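Long-range contacts in ribulose bisphosphate carboxylase (Pyrococcus horikoshii, PDB 2D69), which probably catalyses the carboxylation of ribulose 1,5-bisphosphate to two molecules of 3-phosphoglycerate, as part of an archaeal route of AMP breakdown: residues K116-H124 with R290-A301; L130-V140 with L334-F344. One frame throughout, in Å; residues are numbered along the deposited sequence.

Contact 1 of 2, residues K116-H124 with R290-A301; sequences KNLRLLDFH and RHGITMLALAKA. With SO4 (sulfate ion), chain G.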
loop_
_atom_site.group_PDB
_atom_site.type_symbol
_atom_site.label_atom_id
_atom_site.label_comp_id
_atom_site.label_asym_id
_atom_site.label_seq_id
_atom_site.Cartn_x
_atom_site.Cartn_y
_atom_site.Cartn_z
ATOM N N LYS A 116 43.182 -34.552 -4.222
ATOM C CA LYS A 116 42.660 -35.535 -5.167
ATOM C C LYS A 116 41.158 -35.606 -4.986
ATOM O O LYS A 116 40.411 -35.720 -5.955
ATOM C CB LYS A 116 43.313 -36.916 -4.947
ATOM C CG LYS A 116 43.409 -37.795 -6.189
ATOM C CD LYS A 116 44.647 -38.721 -6.214
ATOM C CE LYS A 116 44.399 -39.927 -7.169
ATOM N NZ LYS A 116 45.663 -40.664 -7.622
ATOM N N ASN A 117 40.730 -35.573 -3.728
ATOM C CA ASN A 117 39.331 -35.749 -3.380
ATOM C C ASN A 117 39.071 -35.011 -2.063
ATOM O O ASN A 117 39.947 -34.963 -1.213
ATOM C CB ASN A 117 39.019 -37.226 -3.162
ATOM C CG ASN A 117 38.879 -38.007 -4.472
ATOM O OD1 ASN A 117 38.015 -37.703 -5.305
ATOM N ND2 ASN A 117 39.759 -39.003 -4.672
ATOM N N LEU A 118 37.833 -34.561 -1.842
ATOM C CA LEU A 118 37.495 -33.788 -0.671
ATOM C C LEU A 118 36.015 -34.009 -0.369
ATOM O O LEU A 118 35.184 -33.806 -1.239
ATOM C CB LEU A 118 37.770 -32.275 -0.854
ATOM C CG LEU A 118 37.328 -31.434 0.367
ATOM C CD1 LEU A 118 38.191 -31.675 1.577
ATOM C CD2 LEU A 118 37.272 -29.958 0.074
ATOM N N ARG A 119 35.722 -34.426 0.859
ATOM C CA ARG A 119 34.350 -34.668 1.273
ATOM C C ARG A 119 34.114 -33.976 2.563
ATOM O O ARG A 119 34.860 -34.181 3.501
ATOM C CB ARG A 119 34.125 -36.170 1.438
ATOM C CG ARG A 119 32.665 -36.574 1.340
ATOM C CD ARG A 119 32.395 -38.067 1.615
ATOM N NE ARG A 119 31.055 -38.423 1.175
ATOM C CZ ARG A 119 30.382 -39.515 1.553
ATOM N NH1 ARG A 119 30.871 -40.350 2.458
ATOM N NH2 ARG A 119 29.172 -39.734 1.050
ATOM N N LEU A 120 33.046 -33.180 2.662
ATOM C CA LEU A 120 32.683 -32.598 3.914
ATOM C C LEU A 120 31.814 -33.609 4.637
ATOM O O LEU A 120 30.758 -33.942 4.160
ATOM C CB LEU A 120 31.959 -31.286 3.637
ATOM C CG LEU A 120 31.080 -30.446 4.589
ATOM C CD1 LEU A 120 30.822 -30.957 5.959
ATOM C CD2 LEU A 120 31.588 -29.021 4.610
ATOM N N LEU A 121 32.271 -34.087 5.788
ATOM C CA LEU A 121 31.631 -35.178 6.507
ATOM C C LEU A 121 30.562 -34.737 7.486
ATOM O O LEU A 121 29.521 -35.383 7.598
ATOM C CB LEU A 121 32.663 -35.996 7.264
ATOM C CG LEU A 121 33.775 -36.555 6.432
ATOM C CD1 LEU A 121 34.762 -37.358 7.330
ATOM C CD2 LEU A 121 33.194 -37.435 5.298
ATOM N N ASP A 122 30.828 -33.659 8.207
ATOM C CA ASP A 122 29.930 -33.149 9.244
ATOM C C ASP A 122 30.413 -31.781 9.683
ATOM O O ASP A 122 31.561 -31.417 9.472
ATOM C CB ASP A 122 29.950 -34.098 10.469
ATOM C CG ASP A 122 28.663 -34.043 11.317
ATOM O OD1 ASP A 122 27.741 -33.262 11.020
ATOM O OD2 ASP A 122 28.475 -34.774 12.330
ATOM N N PHE A 123 29.537 -31.027 10.326
ATOM C CA PHE A 123 29.903 -29.778 10.938
ATOM C C PHE A 123 29.141 -29.689 12.290
ATOM O O PHE A 123 28.108 -30.383 12.525
ATOM C CB PHE A 123 29.668 -28.597 9.982
ATOM C CG PHE A 123 28.200 -28.337 9.689
ATOM C CD1 PHE A 123 27.542 -27.338 10.328
ATOM C CD2 PHE A 123 27.518 -29.099 8.750
ATOM C CE1 PHE A 123 26.186 -27.075 10.041
ATOM C CE2 PHE A 123 26.124 -28.852 8.487
ATOM C CZ PHE A 123 25.497 -27.859 9.127
ATOM N N HIS A 124 29.707 -28.928 13.207
ATOM C CA HIS A 124 29.157 -28.798 14.549
ATOM C C HIS A 124 29.048 -27.289 14.845
ATOM O O HIS A 124 30.043 -26.629 15.133
ATOM C CB HIS A 124 30.051 -29.560 15.571
ATOM C CG HIS A 124 30.376 -30.976 15.141
ATOM N ND1 HIS A 124 29.479 -31.778 14.474
ATOM C CD2 HIS A 124 31.509 -31.705 15.224
ATOM C CE1 HIS A 124 30.038 -32.932 14.166
ATOM N NE2 HIS A 124 31.270 -32.916 14.609
ATOM N N ARG A 290 34.378 -40.609 -1.510
ATOM C CA ARG A 290 35.654 -39.907 -1.406
ATOM C C ARG A 290 35.533 -38.373 -1.560
ATOM O O ARG A 290 36.490 -37.641 -1.284
ATOM C CB ARG A 290 36.572 -40.386 -2.516
ATOM C CG ARG A 290 36.811 -41.892 -2.610
ATOM C CD ARG A 290 38.187 -42.195 -3.150
ATOM N NE ARG A 290 38.243 -43.224 -4.152
ATOM C CZ ARG A 290 39.330 -43.461 -4.893
ATOM N NH1 ARG A 290 40.430 -42.707 -4.752
ATOM N NH2 ARG A 290 39.321 -44.448 -5.786
ATOM N N HIS A 291 34.384 -37.916 -2.068
ATOM C CA HIS A 291 34.257 -36.550 -2.592
ATOM C C HIS A 291 32.846 -36.015 -2.615
ATOM O O HIS A 291 31.935 -36.671 -3.170
ATOM C CB HIS A 291 34.771 -36.452 -4.028
ATOM C CG HIS A 291 35.056 -35.045 -4.472
ATOM N ND1 HIS A 291 34.220 -34.336 -5.313
ATOM C CD2 HIS A 291 36.093 -34.220 -4.193
ATOM C CE1 HIS A 291 34.733 -33.135 -5.525
ATOM N NE2 HIS A 291 35.883 -33.049 -4.875
ATOM N N GLY A 292 32.677 -34.805 -2.074
ATOM C CA GLY A 292 31.388 -34.159 -2.024
ATOM C C GLY A 292 30.934 -33.773 -0.640
ATOM O O GLY A 292 31.708 -33.366 0.203
ATOM N N ILE A 293 29.642 -33.827 -0.429
ATOM C CA ILE A 293 29.072 -33.484 0.858
ATOM C C ILE A 293 28.207 -34.669 1.262
ATOM O O ILE A 293 27.452 -35.193 0.440
ATOM C CB ILE A 293 28.223 -32.224 0.728
ATOM C CG1 ILE A 293 29.007 -31.056 0.107
ATOM C CG2 ILE A 293 27.651 -31.796 2.096
ATOM C CD1 ILE A 293 28.090 -29.875 -0.181
ATOM N N THR A 294 28.306 -35.103 2.516
ATOM C CA THR A 294 27.539 -36.273 2.938
ATOM C C THR A 294 26.087 -35.913 3.125
ATOM O O THR A 294 25.756 -34.756 3.351
ATOM C CB THR A 294 28.053 -36.826 4.252
ATOM O OG1 THR A 294 27.906 -35.823 5.277
ATOM C CG2 THR A 294 29.544 -37.170 4.184
ATOM N N MET A 295 25.217 -36.924 3.055
ATOM C CA MET A 295 23.797 -36.757 3.306
ATOM C C MET A 295 23.576 -36.283 4.744
ATOM O O MET A 295 22.637 -35.547 5.000
ATOM C CB MET A 295 22.969 -38.044 3.033
ATOM C CG MET A 295 21.442 -37.847 3.203
ATOM S SD MET A 295 20.789 -36.633 2.015
ATOM C CE MET A 295 19.663 -35.730 2.996
ATOM N N LEU A 296 24.455 -36.692 5.665
ATOM C CA LEU A 296 24.360 -36.276 7.067
ATOM C C LEU A 296 24.491 -34.740 7.219
ATOM O O LEU A 296 23.726 -34.111 7.958
ATOM C CB LEU A 296 25.427 -36.970 7.903
ATOM C CG LEU A 296 25.592 -36.455 9.347
ATOM C CD1 LEU A 296 24.269 -36.657 10.079
ATOM C CD2 LEU A 296 26.712 -37.203 10.065
ATOM N N ALA A 297 25.434 -34.148 6.484
ATOM C CA ALA A 297 25.678 -32.708 6.563
ATOM C C ALA A 297 24.535 -31.918 5.941
ATOM O O ALA A 297 24.064 -30.929 6.478
ATOM C CB ALA A 297 26.995 -32.356 5.893
ATOM N N LEU A 298 24.082 -32.395 4.792
ATOM C CA LEU A 298 22.936 -31.833 4.112
ATOM C C LEU A 298 21.760 -31.879 5.029
ATOM O O LEU A 298 21.073 -30.893 5.191
ATOM C CB LEU A 298 22.616 -32.645 2.893
ATOM C CG LEU A 298 21.966 -32.025 1.686
ATOM C CD1 LEU A 298 22.109 -32.997 0.487
ATOM C CD2 LEU A 298 20.507 -31.768 1.951
ATOM N N ALA A 299 21.552 -33.026 5.653
ATOM C CA ALA A 299 20.425 -33.216 6.543
ATOM C C ALA A 299 20.497 -32.268 7.751
ATOM O O ALA A 299 19.472 -31.826 8.261
ATOM C CB ALA A 299 20.370 -34.661 7.031
ATOM N N LYS A 300 21.706 -32.021 8.234
ATOM C CA LYS A 300 21.908 -31.169 9.395
ATOM C C LYS A 300 21.565 -29.728 9.035
ATOM O O LYS A 300 20.901 -29.033 9.778
ATOM C CB LYS A 300 23.357 -31.285 9.891
ATOM C CG LYS A 300 23.739 -30.379 11.037
ATOM C CD LYS A 300 25.051 -30.804 11.678
ATOM C CE LYS A 300 24.916 -31.848 12.798
ATOM N NZ LYS A 300 26.320 -32.362 13.224
ATOM N N ALA A 301 22.101 -29.252 7.923
ATOM C CA ALA A 301 21.684 -27.949 7.413
ATOM C C ALA A 301 20.173 -27.848 7.271
ATOM O O ALA A 301 19.565 -26.848 7.682
ATOM C CB ALA A 301 22.366 -27.657 6.104
HETATM S S SO4 G . 34.949 -41.958 3.823
HETATM O O1 SO4 G . 34.906 -42.861 2.674
HETATM O O2 SO4 G . 36.293 -41.417 3.967
HETATM O O3 SO4 G . 34.006 -40.856 3.617
HETATM O O4 SO4 G . 34.650 -42.726 5.033
HETATM O O HOH W 1 26.182 -35.281 14.044
#
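Lys300 of the helix meets Asp122, Phe123 and His124 at the end of strand 117-124, and here the packing is tight. Its NZ forms a salt bridge with Asp122 OD1 (2.8 Å), on the syn side but tilted out of the carboxylate plane. It also donates to Phe123 O, 2.8 Å from NZ and nearly in line with the C=O. Lys300 CD lies over the Phe123 face in a CH-pi contact, 4.0 Å from the ring centroid; the bend at chi3 (-88°) then turns NZ toward the two oxygens. Ala297 O lies at the edge of that ring. A water joins Lys300 NZ to Asp122 OD2. Thr294 caps the helix: its OG1 accepts from Ala297 N and donates to Leu121 O (2.9 Å), from above the carbonyl plane. Strand 292-293 runs parallel to 117-124 and adds a catalytic-domain strand to the edge of the N-terminal domain sheet. Gly292 N bonds to Leu118 O, and Leu120 N to Gly292 O. The side carrying Arg119 is looser. Its guanidinium face lies over Thr294 CG2, and NH1 makes a weak hydrogen bond to O3 of a sulfate, probably from the crystallisation liquor. Exposed Arg290 lies along Asn117, whose ND2 bonds to Glu33.

Contact 2 of 2, residues L130-V140 with L334-F344; sequences LRHFKGPQFGV and LSKWEHIRPVF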
loop_
_atom_site.group_PDB
_atom_site.type_symbol
_atom_site.label_atom_id
_atom_site.label_comp_id
_atom_site.label_asym_id
_atom_site.label_seq_id
_atom_site.Cartn_x
_atom_site.Cartn_y
_atom_site.Cartn_z
ATOM N N LEU A 130 24.026 -21.517 16.325
ATOM C CA LEU A 130 22.824 -22.323 16.165
ATOM C C LEU A 130 21.608 -21.561 16.635
ATOM O O LEU A 130 20.483 -21.771 16.117
ATOM C CB LEU A 130 22.979 -23.606 17.008
ATOM C CG LEU A 130 21.878 -24.667 16.866
ATOM C CD1 LEU A 130 21.702 -25.037 15.438
ATOM C CD2 LEU A 130 22.204 -25.933 17.706
ATOM N N ARG A 131 21.806 -20.665 17.601
ATOM C CA ARG A 131 20.667 -19.952 18.199
ATOM C C ARG A 131 19.982 -18.989 17.191
ATOM O O ARG A 131 18.861 -18.552 17.406
ATOM C CB ARG A 131 21.083 -19.202 19.470
ATOM C CG ARG A 131 21.975 -17.947 19.207
ATOM C CD ARG A 131 22.419 -17.228 20.465
ATOM N NE ARG A 131 21.288 -16.588 21.096
ATOM C CZ ARG A 131 21.204 -16.275 22.387
ATOM N NH1 ARG A 131 22.213 -16.530 23.207
ATOM N NH2 ARG A 131 20.107 -15.680 22.849
ATOM N N HIS A 132 20.659 -18.674 16.084
ATOM C CA HIS A 132 20.071 -17.853 15.024
ATOM C C HIS A 132 19.366 -18.677 13.933
ATOM O O HIS A 132 19.126 -18.157 12.832
ATOM C CB HIS A 132 21.161 -16.949 14.436
ATOM C CG HIS A 132 21.880 -16.177 15.498
ATOM N ND1 HIS A 132 21.215 -15.384 16.416
ATOM C CD2 HIS A 132 23.191 -16.108 15.817
ATOM C CE1 HIS A 132 22.095 -14.846 17.239
ATOM N NE2 HIS A 132 23.300 -15.271 16.904
ATOM N N PHE A 133 19.089 -19.955 14.246
ATOM C CA PHE A 133 18.244 -20.821 13.452
ATOM C C PHE A 133 17.076 -21.296 14.333
ATOM O O PHE A 133 17.241 -21.565 15.517
ATOM C CB PHE A 133 18.998 -21.969 12.905
ATOM C CG PHE A 133 20.055 -21.543 11.891
ATOM C CD1 PHE A 133 21.252 -21.092 12.309
ATOM C CD2 PHE A 133 19.747 -21.453 10.562
ATOM C CE1 PHE A 133 22.191 -20.634 11.393
ATOM C CE2 PHE A 133 20.687 -21.011 9.634
ATOM C CZ PHE A 133 21.892 -20.608 10.065
ATOM N N LYS A 134 15.920 -21.376 13.713
ATOM C CA LYS A 134 14.673 -21.791 14.382
ATOM C C LYS A 134 14.483 -23.284 14.393
ATOM O O LYS A 134 13.792 -23.819 15.267
ATOM C CB LYS A 134 13.455 -21.174 13.699
ATOM C CG LYS A 134 13.319 -19.677 13.981
ATOM C CD LYS A 134 12.071 -19.091 13.271
ATOM C CE LYS A 134 12.341 -18.757 11.821
ATOM N NZ LYS A 134 13.245 -17.566 11.777
ATOM N N GLY A 135 15.063 -23.956 13.416
ATOM C CA GLY A 135 14.797 -25.361 13.214
ATOM C C GLY A 135 13.347 -25.536 12.740
ATOM O O GLY A 135 12.738 -24.589 12.327
ATOM N N PRO A 136 12.841 -26.747 12.740
ATOM C CA PRO A 136 11.493 -27.043 12.250
ATOM C C PRO A 136 10.387 -26.390 13.048
ATOM O O PRO A 136 10.495 -26.342 14.259
ATOM C CB PRO A 136 11.381 -28.541 12.438
ATOM C CG PRO A 136 12.770 -29.017 12.496
ATOM C CD PRO A 136 13.539 -27.942 13.210
ATOM N N GLN A 137 9.321 -25.961 12.369
ATOM C CA GLN A 137 8.265 -25.274 13.011
ATOM C C GLN A 137 7.439 -26.346 13.729
ATOM O O GLN A 137 6.978 -26.146 14.848
ATOM C CB GLN A 137 7.400 -24.485 12.008
ATOM C CG GLN A 137 6.108 -23.975 12.632
ATOM C CD GLN A 137 5.195 -23.173 11.699
ATOM O OE1 GLN A 137 4.118 -22.744 12.132
ATOM N NE2 GLN A 137 5.607 -22.962 10.444
ATOM N N PHE A 138 7.296 -27.488 13.088
ATOM C CA PHE A 138 6.455 -28.558 13.659
ATOM C C PHE A 138 7.288 -29.723 14.209
ATOM O O PHE A 138 7.160 -30.117 15.361
ATOM C CB PHE A 138 5.420 -29.014 12.634
ATOM C CG PHE A 138 4.451 -27.955 12.255
ATOM C CD1 PHE A 138 3.295 -27.726 13.030
ATOM C CD2 PHE A 138 4.682 -27.136 11.135
ATOM C CE1 PHE A 138 2.386 -26.736 12.697
ATOM C CE2 PHE A 138 3.762 -26.131 10.772
ATOM C CZ PHE A 138 2.611 -25.916 11.583
ATOM N N GLY A 139 8.183 -30.225 13.395
ATOM C CA GLY A 139 8.876 -31.463 13.673
ATOM C C GLY A 139 7.960 -32.644 13.858
ATOM O O GLY A 139 6.767 -32.602 13.533
ATOM N N VAL A 140 8.505 -33.663 14.494
ATOM C CA VAL A 140 7.786 -34.898 14.750
ATOM C C VAL A 140 6.518 -34.654 15.561
ATOM O O VAL A 140 5.434 -35.106 15.161
ATOM C CB VAL A 140 8.734 -35.922 15.464
ATOM C CG1 VAL A 140 7.962 -37.207 15.893
ATOM C CG2 VAL A 140 9.886 -36.312 14.520
ATOM N N LEU A 334 16.475 -37.294 14.632
ATOM C CA LEU A 334 15.548 -37.448 15.737
ATOM C C LEU A 334 16.162 -37.080 17.074
ATOM O O LEU A 334 15.458 -37.088 18.064
ATOM C CB LEU A 334 15.012 -38.892 15.803
ATOM C CG LEU A 334 14.059 -39.350 14.705
ATOM C CD1 LEU A 334 13.976 -40.884 14.719
ATOM C CD2 LEU A 334 12.695 -38.720 14.883
ATOM N N SER A 335 17.457 -36.761 17.112
ATOM C CA SER A 335 18.155 -36.516 18.360
ATOM C C SER A 335 17.784 -35.143 18.915
ATOM O O SER A 335 17.386 -34.231 18.177
ATOM C CB SER A 335 19.687 -36.547 18.171
ATOM O OG SER A 335 20.074 -35.475 17.329
ATOM N N LYS A 336 17.862 -35.043 20.236
ATOM C CA LYS A 336 17.777 -33.796 20.955
ATOM C C LYS A 336 18.953 -32.921 20.520
ATOM O O LYS A 336 20.054 -33.394 20.431
ATOM C CB LYS A 336 17.803 -34.075 22.453
ATOM C CG LYS A 336 16.911 -33.139 23.306
ATOM C CD LYS A 336 17.336 -31.661 23.178
ATOM C CE LYS A 336 16.613 -30.704 24.189
ATOM N NZ LYS A 336 17.349 -29.449 24.353
ATOM N N TRP A 337 18.682 -31.647 20.181
ATOM C CA TRP A 337 19.691 -30.755 19.668
ATOM C C TRP A 337 19.288 -29.345 20.018
ATOM O O TRP A 337 18.745 -28.607 19.191
ATOM C CB TRP A 337 19.800 -30.898 18.155
ATOM C CG TRP A 337 20.962 -30.234 17.578
ATOM C CD1 TRP A 337 22.129 -29.989 18.209
ATOM C CD2 TRP A 337 21.126 -29.755 16.232
ATOM N NE1 TRP A 337 23.017 -29.391 17.350
ATOM C CE2 TRP A 337 22.426 -29.232 16.132
ATOM C CE3 TRP A 337 20.312 -29.727 15.096
ATOM C CZ2 TRP A 337 22.947 -28.704 14.947
ATOM C CZ3 TRP A 337 20.816 -29.182 13.918
ATOM C CH2 TRP A 337 22.135 -28.659 13.863
ATOM N N GLU A 338 19.540 -28.990 21.274
ATOM C CA GLU A 338 19.112 -27.727 21.833
ATOM C C GLU A 338 17.632 -27.466 21.544
ATOM O O GLU A 338 16.811 -28.329 21.781
ATOM C CB GLU A 338 20.010 -26.587 21.330
ATOM C CG GLU A 338 21.525 -26.799 21.531
ATOM C CD GLU A 338 22.022 -26.645 22.967
ATOM O OE1 GLU A 338 21.225 -26.398 23.848
ATOM O OE2 GLU A 338 23.220 -26.769 23.210
ATOM N N HIS A 339 17.307 -26.275 21.047
ATOM C CA HIS A 339 15.920 -25.869 20.706
ATOM C C HIS A 339 15.405 -26.397 19.325
ATOM O O HIS A 339 14.220 -26.173 18.984
ATOM C CB HIS A 339 15.809 -24.329 20.667
ATOM C CG HIS A 339 16.774 -23.701 19.708
ATOM N ND1 HIS A 339 18.127 -23.710 19.935
ATOM C CD2 HIS A 339 16.602 -23.151 18.478
ATOM C CE1 HIS A 339 18.760 -23.160 18.907
ATOM N NE2 HIS A 339 17.859 -22.810 18.008
ATOM N N ILE A 340 16.281 -27.033 18.538
ATOM C CA ILE A 340 15.898 -27.538 17.229
ATOM C C ILE A 340 15.018 -28.788 17.349
ATOM O O ILE A 340 15.437 -29.823 17.838
ATOM C CB ILE A 340 17.089 -27.836 16.413
ATOM C CG1 ILE A 340 18.036 -26.612 16.346
ATOM C CG2 ILE A 340 16.701 -28.302 15.046
ATOM C CD1 ILE A 340 17.514 -25.388 15.670
ATOM N N ARG A 341 13.789 -28.683 16.904
ATOM C CA ARG A 341 12.842 -29.809 17.014
ATOM C C ARG A 341 13.292 -30.991 16.159
ATOM O O ARG A 341 14.061 -30.807 15.140
ATOM C CB ARG A 341 11.457 -29.324 16.605
ATOM C CG ARG A 341 10.672 -28.590 17.702
ATOM C CD ARG A 341 9.407 -27.920 17.123
ATOM N NE ARG A 341 8.759 -26.977 18.010
ATOM C CZ ARG A 341 9.069 -25.673 18.170
ATOM N NH1 ARG A 341 10.024 -25.059 17.469
ATOM N NH2 ARG A 341 8.375 -24.966 19.029
ATOM N N PRO A 342 12.933 -32.213 16.550
ATOM C CA PRO A 342 13.304 -33.379 15.708
ATOM C C PRO A 342 12.490 -33.446 14.395
ATOM O O PRO A 342 11.367 -32.979 14.320
ATOM C CB PRO A 342 13.013 -34.590 16.614
ATOM C CG PRO A 342 11.904 -34.119 17.570
ATOM C CD PRO A 342 12.170 -32.605 17.744
ATOM N N VAL A 343 13.104 -34.025 13.384
ATOM C CA VAL A 343 12.628 -34.155 12.003
ATOM C C VAL A 343 12.311 -35.598 11.672
ATOM O O VAL A 343 13.104 -36.510 11.966
ATOM C CB VAL A 343 13.753 -33.668 11.051
ATOM C CG1 VAL A 343 13.459 -33.983 9.570
ATOM C CG2 VAL A 343 14.065 -32.157 11.301
ATOM N N PHE A 344 11.148 -35.852 11.071
ATOM C CA PHE A 344 10.818 -37.178 10.545
ATOM C C PHE A 344 11.736 -37.610 9.421
ATOM O O PHE A 344 11.795 -36.944 8.397
ATOM C CB PHE A 344 9.471 -37.192 9.924
ATOM C CG PHE A 344 8.353 -37.576 10.866
ATOM C CD1 PHE A 344 7.308 -36.705 11.091
ATOM C CD2 PHE A 344 8.295 -38.846 11.429
ATOM C CE1 PHE A 344 6.248 -37.050 11.926
ATOM C CE2 PHE A 344 7.216 -39.205 12.279
ATOM C CZ PHE A 344 6.205 -38.302 12.513
HETATM O O HOH W 2 12.613 -26.113 15.966
#
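The two backbones run side by side without forming a sheet, and their CA atoms come within 4.7 Å at Gly135 and Ile340. Further along, Val140 N donates to Pro342 O (2.9 Å) from above the carbonyl plane. His339 is the third residue of the type II' turn 337-340. Its CG sits between the backbone N and the carbonyl carbon (chi1 57°), which turns the ring to the type I turn at 130-133. NE2 donates to Phe133 O (2.9 Å) in the ring plane and weakly to Leu130 O. With an alanine at His339, Phe133 O would probably lose this donor and a gap would open beside Leu130 CG. Leu130 CD2 lies over the face of Trp337, 3.9 Å from the centroid of the five-membered ring. Pro136 CG packs on Val343 CG2 (3.6 Å). Val140 CG2 stands over the centre of the Phe344 ring. Gln137 O lies over one face of the Arg341 guanidinium. Arg341 NH1 makes a weak hydrogen bond to Pro136 O, while NH2 pairs with Glu201 of a neighbouring subunit. The 334-344 segment is the loop between helix 323-334 and strand 344-348, a helix-to-strand connection of the alpha/beta barrel.

Both contacts are partly buried, and their centres lie about 20 Å apart. Contact 1 joins the N-terminal domain sheet to the catalytic domain through strand pairing, a capped helix and a buried lysine. Contact 2 has no strand pairing: it ties the chain leading into helix 139-147 to a barrel loop, by apolar packing and donors to backbone carbonyls. Contact 1 has one exposed residue among those that touch, and contact 2 has none. Contact 2 is bordered by two other subunits, and Glu338 pairs with Arg67 of one of them. The contacts touch where Lys300 CG meets Trp337 CH2 at 3.7 Å. Helix 295-305 serves both, since its Met304 packs on Leu130 and Phe133.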